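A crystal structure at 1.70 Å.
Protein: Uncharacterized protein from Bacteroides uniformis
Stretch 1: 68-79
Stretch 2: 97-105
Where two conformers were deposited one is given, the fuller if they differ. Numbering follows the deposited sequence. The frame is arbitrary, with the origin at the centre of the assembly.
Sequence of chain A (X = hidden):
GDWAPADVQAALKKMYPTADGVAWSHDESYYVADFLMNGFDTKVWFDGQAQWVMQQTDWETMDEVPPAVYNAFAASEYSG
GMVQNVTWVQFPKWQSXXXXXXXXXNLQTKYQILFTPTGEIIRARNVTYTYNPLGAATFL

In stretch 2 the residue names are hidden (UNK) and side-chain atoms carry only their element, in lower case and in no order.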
# COMPACT_ATOMS: atom_id res chain seq x y z
N ALA A 68 -7.60 -4.74 16.52
CA ALA A 68 -6.54 -4.05 17.28
C ALA A 68 -6.13 -2.75 16.60
O ALA A 68 -5.89 -1.75 17.25
CB ALA A 68 -5.32 -4.96 17.43
N VAL A 69 -6.05 -2.78 15.27
CA VAL A 69 -5.72 -1.60 14.49
C VAL A 69 -6.84 -0.57 14.54
O VAL A 69 -6.59 0.60 14.79
CB VAL A 69 -5.34 -1.97 13.04
CG1 VAL A 69 -5.13 -0.72 12.20
CG2 VAL A 69 -4.08 -2.83 13.04
N TYR A 70 -8.08 -1.01 14.36
CA TYR A 70 -9.23 -0.12 14.47
C TYR A 70 -9.24 0.59 15.82
O TYR A 70 -9.33 1.82 15.90
CB TYR A 70 -10.53 -0.89 14.26
CG TYR A 70 -11.75 -0.01 14.15
CD1 TYR A 70 -12.37 0.50 15.29
CD2 TYR A 70 -12.27 0.33 12.90
CE1 TYR A 70 -13.49 1.33 15.18
CE2 TYR A 70 -13.38 1.15 12.78
CZ TYR A 70 -13.99 1.65 13.92
OH TYR A 70 -15.10 2.45 13.80
N ASN A 71 -9.11 -0.19 16.88
CA ASN A 71 -9.10 0.38 18.22
C ASN A 71 -7.96 1.34 18.44
O ASN A 71 -8.15 2.37 19.05
CB ASN A 71 -9.07 -0.73 19.28
CG ASN A 71 -10.32 -1.55 19.27
OD1 ASN A 71 -11.37 -1.10 18.82
ND2 ASN A 71 -10.22 -2.79 19.74
N ALA A 72 -6.78 1.02 17.92
CA ALA A 72 -5.62 1.88 18.11
C ALA A 72 -5.79 3.17 17.34
O ALA A 72 -5.44 4.24 17.84
CB ALA A 72 -4.34 1.17 17.71
N PHE A 73 -6.34 3.09 16.12
CA PHE A 73 -6.60 4.28 15.34
C PHE A 73 -7.61 5.18 16.07
O PHE A 73 -7.40 6.38 16.19
CB PHE A 73 -7.11 3.93 13.94
CG PHE A 73 -7.58 5.12 13.17
CD1 PHE A 73 -6.68 5.98 12.59
CD2 PHE A 73 -8.94 5.41 13.08
CE1 PHE A 73 -7.09 7.11 11.90
CE2 PHE A 73 -9.37 6.54 12.40
CZ PHE A 73 -8.45 7.39 11.81
N ALA A 74 -8.70 4.57 16.54
CA ALA A 74 -9.78 5.30 17.22
C ALA A 74 -9.29 6.00 18.48
O ALA A 74 -9.76 7.07 18.82
CB ALA A 74 -10.92 4.36 17.54
N ALA A 75 -8.32 5.40 19.16
CA ALA A 75 -7.75 5.99 20.37
C ALA A 75 -6.70 7.07 20.09
O ALA A 75 -6.35 7.81 20.99
CB ALA A 75 -7.13 4.90 21.23
N SER A 76 -6.21 7.17 18.86
CA SER A 76 -5.16 8.12 18.51
C SER A 76 -5.66 9.54 18.20
O SER A 76 -6.83 9.75 17.94
CB SER A 76 -4.37 7.60 17.30
OG SER A 76 -5.08 7.80 16.11
N GLU A 77 -4.73 10.48 18.13
CA GLU A 77 -5.05 11.87 17.71
C GLU A 77 -5.65 11.92 16.32
O GLU A 77 -6.45 12.82 15.98
CB GLU A 77 -3.80 12.75 17.68
CG GLU A 77 -2.85 12.64 18.85
CD GLU A 77 -1.51 12.14 18.39
OE1 GLU A 77 -1.38 10.92 18.16
OE2 GLU A 77 -0.60 12.99 18.21
N TYR A 78 -5.27 10.94 15.50
CA TYR A 78 -5.63 10.97 14.10
C TYR A 78 -7.10 10.61 13.81
O TYR A 78 -7.59 10.80 12.70
CB TYR A 78 -4.69 10.07 13.31
CG TYR A 78 -3.25 10.50 13.48
CD1 TYR A 78 -2.79 11.64 12.85
CD2 TYR A 78 -2.40 9.81 14.30
CE1 TYR A 78 -1.48 12.08 13.03
CE2 TYR A 78 -1.08 10.23 14.49
CZ TYR A 78 -0.63 11.35 13.85
OH TYR A 78 0.67 11.78 14.02
N SER A 79 -7.81 10.13 14.83
CA SER A 79 -9.21 9.78 14.67
C SER A 79 -10.11 11.00 14.42
O SER A 79 -11.25 10.84 14.01
CB SER A 79 -9.69 8.99 15.88
OG SER A 79 -9.46 9.73 17.07
N UNK A 97 2.10 -4.20 7.34
CA UNK A 97 1.75 -2.87 7.85
C UNK A 97 0.36 -2.51 7.38
O UNK A 97 0.03 -2.75 6.20
c UNK A 97 5.20 -1.19 7.31
c UNK A 97 2.75 -1.81 7.35
c UNK A 97 4.12 -2.04 7.97
c UNK A 97 2.25 -0.39 7.63
N UNK A 98 -0.47 -1.92 8.26
CA UNK A 98 -1.69 -1.24 7.82
C UNK A 98 -1.37 0.26 7.68
O UNK A 98 -1.02 0.91 8.67
c UNK A 98 -3.13 -2.85 9.12
c UNK A 98 -2.87 -1.39 8.79
c UNK A 98 -4.13 -0.77 8.22
N UNK A 99 -1.49 0.79 6.47
CA UNK A 99 -1.22 2.19 6.22
C UNK A 99 -2.55 2.92 6.12
O UNK A 99 -3.43 2.58 5.28
c UNK A 99 -0.41 2.37 4.96
N UNK A 100 -2.75 3.89 7.00
CA UNK A 100 -4.00 4.66 7.02
C UNK A 100 -3.71 6.11 6.66
O UNK A 100 -2.82 6.72 7.24
c UNK A 100 -5.91 5.47 8.38
c UNK A 100 -4.66 4.63 8.40
c UNK A 100 -4.94 3.19 8.81
N UNK A 101 -4.46 6.66 5.70
CA UNK A 101 -4.33 8.07 5.37
C UNK A 101 -5.58 8.81 5.82
O UNK A 101 -6.70 8.37 5.51
c UNK A 101 -4.10 8.32 3.88
c UNK A 101 -3.03 10.04 2.31
o UNK A 101 -2.38 9.11 1.78
o UNK A 101 -3.08 11.21 1.84
c UNK A 101 -3.74 9.78 3.64
N UNK A 102 -5.38 9.91 6.54
CA UNK A 102 -6.49 10.75 6.99
C UNK A 102 -6.35 12.18 6.49
O UNK A 102 -5.23 12.69 6.41
c UNK A 102 -6.61 10.78 8.51
c UNK A 102 -6.92 9.40 9.04
c UNK A 102 -5.35 11.32 9.18
N UNK A 103 -7.49 12.81 6.22
CA UNK A 103 -7.58 14.23 5.92
C UNK A 103 -8.22 14.88 7.14
O UNK A 103 -9.16 14.35 7.70
N UNK A 104 -7.68 16.01 7.60
CA UNK A 104 -8.18 16.65 8.83
C UNK A 104 -9.28 17.64 8.56
O UNK A 104 -9.57 17.98 7.40
se UNK A 104 -6.41 14.79 11.06
c UNK A 104 -6.88 15.83 12.68
c UNK A 104 -5.92 16.36 9.95
c UNK A 104 -7.06 17.31 9.64
N UNK A 105 -9.88 18.10 9.66
CA UNK A 105 -11.00 19.05 9.64
C UNK A 105 -10.79 20.24 8.71
O UNK A 105 -11.67 20.57 7.91
c UNK A 105 -11.28 19.55 11.05

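Position 97 opens the strand with four side-chain carbons, forked at the first, one arm being two carbons long. None of them comes near the helix. A beta-branched chain of four carbons is that of isoleucine, so this is Ile97.

Position 98 carries three carbons, one bearing the other two, and its CA-to-CB bond points toward the helix. One of the terminal carbons lies 4.0 Å from Val69 CG2. A fork at CB with nothing beyond it is valine, and the atom in question is CG2 of Val98. Val69 CA and Val98 CA are 7.8 Å apart, close enough for the short branched side chains to meet.

At position 99 a single carbon follows CA, and it is out of reach of stretch 1. This is Ala99, buried by other parts of the structure.

Position 100 repeats the pattern of Val98: three carbons, forked at the first, directed toward the helix. One terminal carbon is 4.1 Å from Phe73 CE1, approaching the ring obliquely. The residue is Val100, with CG1 making the contact and chi1 in the t well, as in Val98.

Position 101 has three carbons in a row, the third carrying two oxygens. A carboxylate at the end of a chain of that length identifies Glu101. Its CA-to-CB bond points away from stretch 1, which it does not touch.

Position 102 again shows one carbon carrying two others and again faces stretch 1. One terminal carbon sits 3.7 Å from Phe73 CE1, at the edge of the ring and near its plane, and 4.0 Å from the backbone O of Tyr78; the other is 4.4 Å from Tyr78 CB. This is Val102, with CG1 and CG2 in these respective roles. Its chi1 is m, unlike the t of the two preceding valines.

Position 103 has no side-chain atoms and is therefore Gly103, the last residue of the strand.

Position 104 bears an unbranched chain of two carbons, a selenium and a final carbon. The selenium is 4.5 Å from Tyr78 O, and the terminal carbon is 4.5 Å from Glu77 O. Such a chain is selenomethionine, here Met104, and these atoms are SE and CE. The CA-to-CB bond runs sideways, but all three chi angles are m and the end of the chain comes nearer to stretch 1.

Position 105 has one side-chain carbon, makes no contact with stretch 1 and is poorly ordered: Ala105.

The contact is apolar packing, with no hydrogen bond between the stretches. Helix and strand run at 37° to one another, and alternation along the strand presents Val98, Val100 and Val102 to the same side. Val69 and Phe73, four residues apart and thus about one helical turn, meet this row. Beyond the helix, Ser76 OG donates to Phe73 O (2.7 Å), bracing the turn that leads to Tyr78, which extends the contact over Val102 and Met104.

Stretch 2 97-105: IVAVEVGMA
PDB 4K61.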